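Local coordinates for protein pectate lyase (Bacillus, PDB 3VMV) that probably cleaves polygalacturonate, the backbone of pectate, by beta-elimination, at residues Y245-G250 / V285-N289; D228-R234 / G263-Y269; V52-Q58 / N89-I95; I95-L99 / E119-I123. All coordinates share one frame; numbering follows the deposited sequence.

Interaction 1 (Y245-G250 / V285-N289)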
# COMPACT_ATOMS: atom_id res chain seq x y z
N TYR A 245 4.45 -1.86 -16.63
CA TYR A 245 3.60 -2.02 -17.80
C TYR A 245 2.30 -1.25 -17.58
O TYR A 245 1.66 -1.47 -16.55
CB TYR A 245 3.33 -3.52 -18.06
CG TYR A 245 2.84 -3.80 -19.44
CD1 TYR A 245 3.77 -4.13 -20.40
CD2 TYR A 245 1.50 -3.73 -19.78
CE1 TYR A 245 3.42 -4.38 -21.67
CE2 TYR A 245 1.13 -3.99 -21.16
CZ TYR A 245 2.14 -4.30 -22.04
OH TYR A 245 1.94 -4.56 -23.37
N PHE A 246 1.94 -0.35 -18.52
CA PHE A 246 0.71 0.41 -18.38
C PHE A 246 -0.17 0.14 -19.59
O PHE A 246 0.30 0.23 -20.73
CB PHE A 246 1.03 1.91 -18.43
CG PHE A 246 1.89 2.42 -17.31
CD1 PHE A 246 1.31 3.03 -16.19
CD2 PHE A 246 3.29 2.30 -17.35
CE1 PHE A 246 2.10 3.54 -15.16
CE2 PHE A 246 4.08 2.83 -16.34
CZ PHE A 246 3.51 3.43 -15.23
N ASP A 247 -1.46 -0.14 -19.36
CA ASP A 247 -2.41 -0.36 -20.44
C ASP A 247 -3.63 0.49 -20.12
O ASP A 247 -4.29 0.24 -19.09
CB ASP A 247 -2.79 -1.85 -20.48
CG ASP A 247 -3.92 -2.16 -21.48
OD1 ASP A 247 -4.30 -3.33 -21.56
OD2 ASP A 247 -4.41 -1.28 -22.21
N ASN A 248 -3.95 1.45 -20.99
CA ASN A 248 -5.18 2.23 -20.88
C ASN A 248 -5.18 2.98 -19.57
O ASN A 248 -6.14 2.87 -18.77
CB ASN A 248 -6.41 1.33 -21.00
CG ASN A 248 -7.71 2.12 -21.10
OD1 ASN A 248 -8.78 1.64 -20.67
ND2 ASN A 248 -7.64 3.32 -21.64
N VAL A 249 -4.11 3.73 -19.34
CA VAL A 249 -3.94 4.48 -18.09
C VAL A 249 -3.97 5.98 -18.29
O VAL A 249 -3.11 6.56 -18.94
CB VAL A 249 -2.60 4.13 -17.46
CG1 VAL A 249 -2.27 4.98 -16.20
CG2 VAL A 249 -2.59 2.65 -17.05
N GLY A 250 -4.99 6.61 -17.71
CA GLY A 250 -5.10 8.05 -17.74
C GLY A 250 -6.01 8.54 -18.83
O GLY A 250 -6.04 7.97 -19.92
N VAL A 285 0.91 1.22 -23.26
CA VAL A 285 0.02 0.85 -24.34
C VAL A 285 -1.28 1.63 -24.15
O VAL A 285 -1.90 1.57 -23.08
CB VAL A 285 -0.29 -0.66 -24.27
CG1 VAL A 285 -1.22 -1.09 -25.38
CG2 VAL A 285 1.03 -1.46 -24.31
N ASN A 286 -1.67 2.35 -25.19
CA ASN A 286 -2.89 3.19 -25.15
C ASN A 286 -2.87 4.05 -23.89
O ASN A 286 -3.88 4.18 -23.17
CB ASN A 286 -4.19 2.34 -25.28
CG ASN A 286 -4.36 1.77 -26.67
OD1 ASN A 286 -3.55 2.04 -27.56
ND2 ASN A 286 -5.42 0.99 -26.88
N THR A 287 -1.69 4.60 -23.60
CA THR A 287 -1.48 5.39 -22.40
C THR A 287 -0.67 6.62 -22.76
O THR A 287 0.43 6.48 -23.32
CB THR A 287 -0.66 4.55 -21.40
OG1 THR A 287 -1.47 3.48 -20.86
CG2 THR A 287 -0.19 5.40 -20.20
N PRO A 288 -1.19 7.82 -22.48
CA PRO A 288 -0.47 9.04 -22.90
C PRO A 288 0.95 9.04 -22.33
O PRO A 288 1.12 8.83 -21.12
CB PRO A 288 -1.25 10.17 -22.22
CG PRO A 288 -2.62 9.63 -22.03
CD PRO A 288 -2.47 8.13 -21.82
N ASN A 289 1.95 9.28 -23.18
CA ASN A 289 3.30 9.24 -22.65
C ASN A 289 4.32 10.10 -23.39
O ASN A 289 5.40 10.38 -22.83
CB ASN A 289 3.82 7.80 -22.57
CG ASN A 289 4.07 7.20 -23.94
OD1 ASN A 289 5.19 7.20 -24.44
ND2 ASN A 289 3.02 6.66 -24.54
O HOH W 1 -5.73 -1.08 -24.30
O HOH W 2 -5.80 5.77 -21.77

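Interaction 2 (D228-R234 / G263-Y269). With SO4 (sulfate ion), chain C.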
# COMPACT_ATOMS: atom_id res chain seq x y z
N ASP A 228 -8.69 8.08 -14.39
CA ASP A 228 -8.30 9.48 -14.38
C ASP A 228 -6.78 9.67 -14.46
O ASP A 228 -6.26 10.14 -15.48
CB ASP A 228 -8.95 10.22 -13.21
CG ASP A 228 -9.15 11.70 -13.51
OD1 ASP A 228 -9.82 12.05 -14.51
OD2 ASP A 228 -8.63 12.53 -12.75
N THR A 229 -6.07 9.35 -13.38
CA THR A 229 -4.60 9.42 -13.38
C THR A 229 -4.02 8.30 -12.51
O THR A 229 -4.70 7.75 -11.63
CB THR A 229 -4.09 10.75 -12.80
OG1 THR A 229 -4.57 10.90 -11.47
CG2 THR A 229 -4.60 11.96 -13.64
N ALA A 230 -2.74 8.01 -12.71
CA ALA A 230 -2.09 7.02 -11.87
C ALA A 230 -1.11 7.63 -10.88
O ALA A 230 -1.52 8.10 -9.82
CB ALA A 230 -1.38 5.94 -12.75
N ILE A 231 0.16 7.69 -11.22
CA ILE A 231 1.17 8.23 -10.26
C ILE A 231 1.14 9.76 -10.21
O ILE A 231 1.31 10.42 -11.24
CB ILE A 231 2.56 7.78 -10.70
CG1 ILE A 231 2.64 6.27 -10.82
CG2 ILE A 231 3.63 8.31 -9.70
CD1 ILE A 231 3.88 5.79 -11.56
N ASN A 232 0.87 10.32 -9.02
CA ASN A 232 0.74 11.75 -8.87
C ASN A 232 1.83 12.18 -7.91
O ASN A 232 1.72 11.93 -6.73
CB ASN A 232 -0.64 12.08 -8.31
CG ASN A 232 -0.88 13.59 -8.24
OD1 ASN A 232 -0.05 14.40 -8.64
ND2 ASN A 232 -2.08 13.98 -7.75
N SER A 233 2.87 12.84 -8.45
CA SER A 233 4.02 13.22 -7.65
C SER A 233 3.97 14.69 -7.32
O SER A 233 3.99 15.54 -8.23
CB SER A 233 5.30 12.87 -8.44
OG SER A 233 6.46 13.08 -7.66
N ARG A 234 3.92 14.99 -6.01
CA ARG A 234 3.62 16.33 -5.50
C ARG A 234 4.66 16.80 -4.51
O ARG A 234 5.26 15.99 -3.80
CB ARG A 234 2.24 16.29 -4.79
CG ARG A 234 1.08 16.17 -5.80
CD ARG A 234 -0.17 15.53 -5.22
NE ARG A 234 -0.92 16.49 -4.42
CZ ARG A 234 -2.24 16.46 -4.31
NH1 ARG A 234 -2.84 17.37 -3.55
NH2 ARG A 234 -2.97 15.54 -4.97
N GLY A 263 -2.48 11.09 -17.04
CA GLY A 263 -1.80 9.93 -17.60
C GLY A 263 -1.13 9.12 -16.51
O GLY A 263 -1.55 9.12 -15.36
N PRO A 264 -0.05 8.42 -16.86
CA PRO A 264 0.54 7.44 -15.95
C PRO A 264 1.37 8.07 -14.81
O PRO A 264 1.53 7.44 -13.76
CB PRO A 264 1.42 6.59 -16.88
CG PRO A 264 1.79 7.54 -18.01
CD PRO A 264 0.58 8.43 -18.19
N VAL A 265 1.90 9.25 -15.07
CA VAL A 265 2.66 9.98 -14.07
C VAL A 265 2.57 11.47 -14.36
O VAL A 265 2.42 11.86 -15.52
CB VAL A 265 4.15 9.47 -14.03
CG1 VAL A 265 4.85 9.72 -15.33
CG2 VAL A 265 4.92 10.07 -12.83
N GLY A 266 2.61 12.29 -13.31
CA GLY A 266 2.64 13.73 -13.47
C GLY A 266 2.24 14.38 -12.17
O GLY A 266 2.32 13.74 -11.11
N TRP A 267 1.81 15.64 -12.27
CA TRP A 267 1.42 16.41 -11.10
C TRP A 267 -0.01 16.84 -11.36
O TRP A 267 -0.26 17.53 -12.35
CB TRP A 267 2.33 17.65 -10.97
CG TRP A 267 1.85 18.60 -9.89
CD1 TRP A 267 1.19 18.26 -8.74
CD2 TRP A 267 2.01 20.03 -9.85
NE1 TRP A 267 0.91 19.38 -8.01
CE2 TRP A 267 1.41 20.48 -8.65
CE3 TRP A 267 2.58 20.97 -10.71
CZ2 TRP A 267 1.36 21.82 -8.30
CZ3 TRP A 267 2.54 22.30 -10.36
CH2 TRP A 267 1.94 22.71 -9.16
N PHE A 268 -0.92 16.42 -10.47
CA PHE A 268 -2.36 16.61 -10.67
C PHE A 268 -3.06 17.09 -9.40
O PHE A 268 -2.62 16.80 -8.28
CB PHE A 268 -3.00 15.27 -11.08
CG PHE A 268 -2.27 14.56 -12.18
CD1 PHE A 268 -2.26 15.09 -13.47
CD2 PHE A 268 -1.58 13.39 -11.93
CE1 PHE A 268 -1.59 14.40 -14.49
CE2 PHE A 268 -0.91 12.72 -12.95
CZ PHE A 268 -0.91 13.22 -14.22
N TYR A 269 -4.14 17.84 -9.62
CA TYR A 269 -5.22 18.07 -8.61
C TYR A 269 -4.91 19.13 -7.56
O TYR A 269 -5.80 19.89 -7.18
CB TYR A 269 -5.62 16.80 -7.84
CG TYR A 269 -5.96 15.59 -8.71
CD1 TYR A 269 -6.74 15.71 -9.85
CD2 TYR A 269 -5.51 14.35 -8.34
CE1 TYR A 269 -7.04 14.58 -10.62
CE2 TYR A 269 -5.78 13.21 -9.10
CZ TYR A 269 -6.56 13.34 -10.23
OH TYR A 269 -6.87 12.20 -10.97
S SO4 C . -6.40 15.64 -3.52
O1 SO4 C . -5.52 16.65 -2.88
O2 SO4 C . -6.64 14.55 -2.58
O3 SO4 C . -7.66 16.28 -3.91
O4 SO4 C . -5.75 15.08 -4.72

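Interaction 3 (V52-Q58 / N89-I95)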
# COMPACT_ATOMS: atom_id res chain seq x y z
N VAL A 52 -4.87 -15.98 9.76
CA VAL A 52 -6.28 -15.62 9.70
C VAL A 52 -6.98 -16.65 8.81
O VAL A 52 -6.69 -16.77 7.58
CB VAL A 52 -6.46 -14.21 9.15
CG1 VAL A 52 -7.94 -13.84 9.12
CG2 VAL A 52 -5.69 -13.19 10.01
N ASN A 53 -7.87 -17.41 9.44
CA ASN A 53 -8.58 -18.49 8.75
C ASN A 53 -10.10 -18.36 8.84
O ASN A 53 -10.83 -19.36 8.84
CB ASN A 53 -8.10 -19.87 9.23
CG ASN A 53 -8.31 -20.13 10.72
OD1 ASN A 53 -8.87 -19.30 11.44
ND2 ASN A 53 -7.88 -21.31 11.19
N GLY A 54 -10.59 -17.13 8.85
CA GLY A 54 -12.01 -16.89 8.77
C GLY A 54 -12.24 -15.48 8.30
O GLY A 54 -11.27 -14.75 8.10
N THR A 55 -13.50 -15.10 8.12
CA THR A 55 -13.81 -13.76 7.61
C THR A 55 -14.02 -12.78 8.76
O THR A 55 -14.90 -12.96 9.60
CB THR A 55 -15.04 -13.80 6.70
OG1 THR A 55 -14.76 -14.66 5.58
CG2 THR A 55 -15.39 -12.41 6.16
N ILE A 56 -13.13 -11.80 8.82
CA ILE A 56 -13.15 -10.74 9.83
C ILE A 56 -14.10 -9.63 9.39
O ILE A 56 -14.09 -9.23 8.24
CB ILE A 56 -11.73 -10.17 9.95
CG1 ILE A 56 -10.68 -11.28 10.02
CG2 ILE A 56 -11.64 -9.16 11.11
CD1 ILE A 56 -10.97 -12.31 11.16
N THR A 57 -14.94 -9.14 10.30
CA THR A 57 -16.03 -8.24 9.89
C THR A 57 -16.23 -7.21 10.96
O THR A 57 -15.76 -7.39 12.08
CB THR A 57 -17.39 -9.00 9.74
OG1 THR A 57 -17.78 -9.56 11.01
CG2 THR A 57 -17.33 -10.11 8.70
N GLN A 58 -17.03 -6.18 10.67
CA GLN A 58 -17.45 -5.28 11.74
C GLN A 58 -18.20 -6.04 12.85
O GLN A 58 -17.98 -5.80 14.05
CB GLN A 58 -18.37 -4.17 11.16
CG GLN A 58 -17.65 -3.22 10.22
CD GLN A 58 -16.66 -2.35 10.95
OE1 GLN A 58 -16.84 -2.04 12.13
NE2 GLN A 58 -15.61 -1.92 10.25
N ASN A 89 -8.67 -18.02 2.64
CA ASN A 89 -9.63 -17.84 3.73
C ASN A 89 -9.36 -16.66 4.65
O ASN A 89 -10.16 -16.43 5.59
CB ASN A 89 -9.77 -19.12 4.58
CG ASN A 89 -10.20 -20.29 3.74
OD1 ASN A 89 -11.13 -20.17 2.95
ND2 ASN A 89 -9.49 -21.40 3.87
N GLY A 90 -8.31 -15.89 4.39
CA GLY A 90 -7.96 -14.73 5.22
C GLY A 90 -8.62 -13.50 4.68
O GLY A 90 -8.01 -12.76 3.95
N GLU A 91 -9.87 -13.27 5.07
CA GLU A 91 -10.67 -12.24 4.44
C GLU A 91 -11.12 -11.22 5.48
O GLU A 91 -11.57 -11.64 6.56
CB GLU A 91 -11.89 -12.85 3.77
CG GLU A 91 -12.77 -11.82 3.09
CD GLU A 91 -14.04 -12.37 2.51
OE1 GLU A 91 -14.22 -13.62 2.53
OE2 GLU A 91 -14.89 -11.57 2.02
N PHE A 92 -11.00 -9.92 5.15
CA PHE A 92 -11.48 -8.83 5.99
C PHE A 92 -12.54 -8.13 5.15
O PHE A 92 -12.21 -7.44 4.20
CB PHE A 92 -10.34 -7.84 6.32
CG PHE A 92 -9.26 -8.41 7.20
CD1 PHE A 92 -9.10 -7.97 8.51
CD2 PHE A 92 -8.40 -9.38 6.71
CE1 PHE A 92 -8.12 -8.50 9.34
CE2 PHE A 92 -7.40 -9.93 7.56
CZ PHE A 92 -7.26 -9.47 8.85
N ASP A 93 -13.81 -8.35 5.49
CA ASP A 93 -14.93 -7.84 4.72
C ASP A 93 -15.54 -6.66 5.48
O ASP A 93 -16.20 -6.83 6.51
CB ASP A 93 -15.96 -8.96 4.53
CG ASP A 93 -17.19 -8.49 3.75
OD1 ASP A 93 -17.23 -7.31 3.31
OD2 ASP A 93 -18.12 -9.32 3.59
N GLY A 94 -15.22 -5.45 4.99
CA GLY A 94 -15.81 -4.26 5.58
C GLY A 94 -15.07 -3.74 6.77
O GLY A 94 -15.61 -2.85 7.46
N ILE A 95 -13.86 -4.25 7.04
CA ILE A 95 -13.08 -3.74 8.18
C ILE A 95 -11.63 -3.79 7.76
O ILE A 95 -11.20 -4.78 7.17
CB ILE A 95 -13.33 -4.53 9.51
CG1 ILE A 95 -12.59 -3.83 10.65
CG2 ILE A 95 -12.98 -6.01 9.35
CD1 ILE A 95 -13.03 -4.31 12.06
O HOH W 3 -12.86 -16.64 5.19
O HOH W 4 -18.20 -5.87 7.94

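Interaction 4 (I95-L99 / E119-I123). With SO4 (sulfate ion), chain B.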
# COMPACT_ATOMS: atom_id res chain seq x y z
N ILE A 95 -13.86 -4.25 7.04
CA ILE A 95 -13.08 -3.74 8.18
C ILE A 95 -11.63 -3.79 7.76
O ILE A 95 -11.20 -4.78 7.17
CB ILE A 95 -13.33 -4.53 9.51
CG1 ILE A 95 -12.59 -3.83 10.65
CG2 ILE A 95 -12.98 -6.01 9.35
CD1 ILE A 95 -13.03 -4.31 12.06
N GLY A 96 -10.93 -2.71 8.05
CA GLY A 96 -9.54 -2.58 7.69
C GLY A 96 -8.60 -2.64 8.86
O GLY A 96 -9.00 -2.75 10.03
N ILE A 97 -7.32 -2.66 8.53
CA ILE A 97 -6.24 -2.70 9.53
C ILE A 97 -5.54 -1.37 9.62
O ILE A 97 -5.28 -0.73 8.60
CB ILE A 97 -5.19 -3.76 9.09
CG1 ILE A 97 -5.87 -5.13 9.04
CG2 ILE A 97 -4.03 -3.78 10.09
CD1 ILE A 97 -4.97 -6.26 8.39
N ARG A 98 -5.23 -0.93 10.84
CA ARG A 98 -4.44 0.28 11.03
C ARG A 98 -3.17 -0.06 11.78
O ARG A 98 -3.22 -0.67 12.84
CB ARG A 98 -5.20 1.40 11.76
CG ARG A 98 -4.37 2.68 11.91
CD ARG A 98 -5.22 3.81 12.51
NE ARG A 98 -5.64 3.46 13.86
CZ ARG A 98 -6.58 4.12 14.56
NH1 ARG A 98 -6.85 3.73 15.80
NH2 ARG A 98 -7.23 5.13 14.02
N LEU A 99 -2.04 0.37 11.23
CA LEU A 99 -0.77 0.23 11.94
C LEU A 99 -0.37 1.56 12.51
O LEU A 99 -0.18 2.53 11.75
CB LEU A 99 0.31 -0.29 10.99
CG LEU A 99 0.06 -1.57 10.17
CD1 LEU A 99 1.38 -1.95 9.43
CD2 LEU A 99 -0.49 -2.72 10.93
N GLU A 119 -11.29 4.00 9.41
CA GLU A 119 -10.66 4.98 8.52
C GLU A 119 -11.25 4.87 7.11
O GLU A 119 -10.94 5.70 6.26
CB GLU A 119 -9.15 4.74 8.41
CG GLU A 119 -8.37 4.79 9.73
CD GLU A 119 -8.14 6.22 10.22
OE1 GLU A 119 -8.52 7.19 9.50
OE2 GLU A 119 -7.57 6.38 11.35
N GLY A 120 -12.04 3.83 6.85
CA GLY A 120 -12.54 3.57 5.51
C GLY A 120 -11.42 3.13 4.57
O GLY A 120 -11.50 3.28 3.34
N THR A 121 -10.38 2.55 5.16
CA THR A 121 -9.18 2.23 4.40
C THR A 121 -8.73 0.80 4.71
O THR A 121 -8.75 0.37 5.86
CB THR A 121 -8.08 3.23 4.77
OG1 THR A 121 -8.46 4.54 4.28
CG2 THR A 121 -6.73 2.86 4.14
N ALA A 122 -8.32 0.05 3.68
CA ALA A 122 -8.00 -1.36 3.90
C ALA A 122 -6.75 -1.51 4.80
O ALA A 122 -6.77 -2.31 5.74
CB ALA A 122 -7.82 -2.11 2.56
N ILE A 123 -5.66 -0.80 4.49
CA ILE A 123 -4.53 -0.75 5.41
C ILE A 123 -4.07 0.68 5.53
O ILE A 123 -3.67 1.29 4.55
CB ILE A 123 -3.36 -1.62 4.96
CG1 ILE A 123 -3.82 -3.05 4.75
CG2 ILE A 123 -2.24 -1.59 6.03
CD1 ILE A 123 -2.70 -4.01 4.23
S SO4 B . -9.98 5.99 16.28
O1 SO4 B . -10.99 5.00 15.90
O2 SO4 B . -9.00 5.40 17.16
O3 SO4 B . -9.34 6.49 15.07
O4 SO4 B . -10.62 7.08 17.00
O HOH W 5 -7.58 1.05 8.20

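Interaction 1 (Y245-G250 / V285-N289)
Asp247 and Val285 pair in parallel, and their backbones are joined by two nearly straight hydrogen bonds. Val285 N gives one to Phe246 O at 2.8 Å, and Asn248 N returns the other to Val285 O at 2.9 Å. At this bridge the chain turns a corner, through Asp247 and Asn248, and the residues that follow keep company with Thr287 and Pro288 of the next coil. Asn286 and Asn248 both take a left-handed backbone turn, with phi and psi positive, and the two lie one above the other; this stacking of equivalent turns is what a right-handed parallel beta-helix, the fold of pectate lyases, produces from coil to coil. Thr287, buried, lies against the corner through its OG1 and CG2. Its OG1 accepts a hydrogen bond from Val249 N at 3.1 Å and donates to Val285 O at 3.0 Å, approaching that carbonyl from above its plane, so Val285 O is gripped by two donors. With CG2 anti to its own backbone N, Thr287 lies alongside Val249, and this methyl sits 3.4 Å from Val249 O, a buried carbonyl oxygen without a polar partner. At the outer end, the CG2 methyl of Val285 crosses the phenol end of Tyr245 obliquely, 3.4 Å from Tyr245 OH. One water receives no more than a weak bond from Asn286 ND2 while donating to Asp247 OD2; another donates to both Gly250 O and Asn286 O.

Interaction 2 (D228-R234 / G263-Y269)
Ile231 and Asn232 run parallel to Val265 and Gly266, and the buried middle of the contact is closely packed. Ile231 N bonds to Pro264 O, Ser233 N to Gly266 O, and the CG2 methyls of Ile231 and Val265 meet on one side of the strands. On the other side Asn232, its CG anti to the backbone N (chi1 -175°), reaches the turn beyond the partner strand and grips both polar backbone atoms of Phe268: Phe268 N donates to Asn232 OD1 at 2.9 Å, and Asn232 ND2 donates to Phe268 O, also at 2.9 Å. Both donors stand above the carbonyl planes they address, and the pair of bonds fixes the rotation of the amide. The Phe268 ring is sandwiched, with Gly266 C against one face and Thr229 CG2 over the centre of the other, 3.6 Å from the centroid.

The partly exposed side is looser and more polar. Here Tyr269 comes from the opposite direction to Asp228 and gives its hydroxyl proton to the anti lone pair of Asp228 OD2 across 2.5 Å, with ring and carboxylate nearly coplanar. Thr229 OG1 lies 2.7 Å from the same Tyr269 OH. Trp267 touches Arg234 CG through its CD1, and the Arg234 side chain, bent at chi3, holds a sulfate, probably from the crystallisation liquor, with two hydrogen bonds, NH2 to O4 at 2.8 Å and NH1 to O1 at 2.9 Å.

Around this pairing, Val249 of strand 245-249 packs on Ala230 and Pro264, strand 204-206 borders Asp228, Thr229 and Tyr269, and Trp277 of strand 276-280 covers Ser233 and Val265.

Interaction 3 (V52-Q58 / N89-I95)
Ile56 and Phe92 are paired at the centre of a parallel arrangement whose short strand axes, 55-57 and 91-93, run 28° apart. The main-chain bonds are few: Ile56 N donates to Glu91 O at 2.8 Å, and Asp93 N donates to Ile56 O at 2.9 Å. Further along, a water accepts from Gln58 N and donates to Asp93 O, while a second joins Thr55 OG1 to Asn89 O.

Apolar contacts gather on the inward side. Ile56 and Phe92 lie side by side, and Ile56 CG1, anti to its own carbonyl carbon (chi1 -46°), rests over the centre of the Phe92 ring, 3.9 Å from the centroid, as a CH-pi contact. Ile56 CG2 crosses to Ile95 CG2 at 3.8 Å.

Among the polar side chains, Gln58 folds back at chi2 and sends NE2 to Gly94 O over 2.9 Å, an almost straight bond in the amide plane; NE2 also donates to Ser64 O and lies 3.5 Å from Ile95 CB. A leucine in its place would probably leave Gly94 O without this donor and the turn after strand 91-93 less firmly tied to strand 55-57. Extended Glu91 runs alongside Thr55, with at most a weak bond between OE1 and Thr55 OG1; its OE2 is hydrogen-bonded to His113 NE2 of strand 111-113.

Ile31 of helix 28-40 touches Val52, Ile56 and Phe92. Such inward stacking of aliphatic and aromatic residues on successive coils is typical of the pectate lyase parallel beta-helix.

Interaction 4 (I95-L99 / E119-I123)
Arg98 and Glu119 form a salt bridge, NH2 to OE2 at 3.0 Å, with the oxygen at the edge of the guanidinium, close to its plane. The Arg98 chain runs extended through chi1 and chi2 and then bends at chi3 (64°), which brings NH2 to the carboxylate. The nitrogen meets Glu119 OE2 on its anti side, and the two flat groups are turned 62° apart. The same NH2 also donates to sulfate O3 at 2.7 Å, while NH1 donates to sulfate O2 at 3.0 Å and forms a second salt bridge with Asp67, so both terminal nitrogens serve two acceptors. The sulfate probably comes from the crystallisation liquor. A methionine at Arg98 would probably leave Glu119 and Asp67 without their shared positive partner, and Glu119 close to Glu124 with less to offset the like charge.

In the backbone, Ile97 N donates to Ala122 O at 2.9 Å, and Ile97 has a further backbone hydrogen bond with Glu124. One water donates to both Ile97 O and Thr121 O, bridging the coils. Gly96 CA comes 3.6 Å from Thr121 O; a beta carbon there would clash with that oxygen. Thr121 OG1 is hydrogen-bonded to Gly154 N.

Ile97 and Ile123 pair in parallel, with Ile112 of strand 111-113 packed against both and Ile66 and Val68 of strand 66-68 touching Ile97.

Overall arrangement
The four contacts form two pairs toward different ends of the beta-helix. Interactions 3 and 4 share Ile95, have centres about 12 Å apart, and touch where Phe92 CZ packs 4.0 Å from Ile97 CD1; strand 91-93 leads into strand 97-103. Interactions 1 and 2, likewise with centres about 12 Å apart, interlock along the chain because their segments alternate, and Pro264 packs against Phe246 and Thr287, with Thr287 CG2 3.6 Å from Pro264 CG. Between the pairs the gap is wide: centres of interactions 2 and 4 lie about 24 Å apart, those of 1 and 3 about 34 Å. Interactions 2 and 4 each hold a sulfate through an arginine.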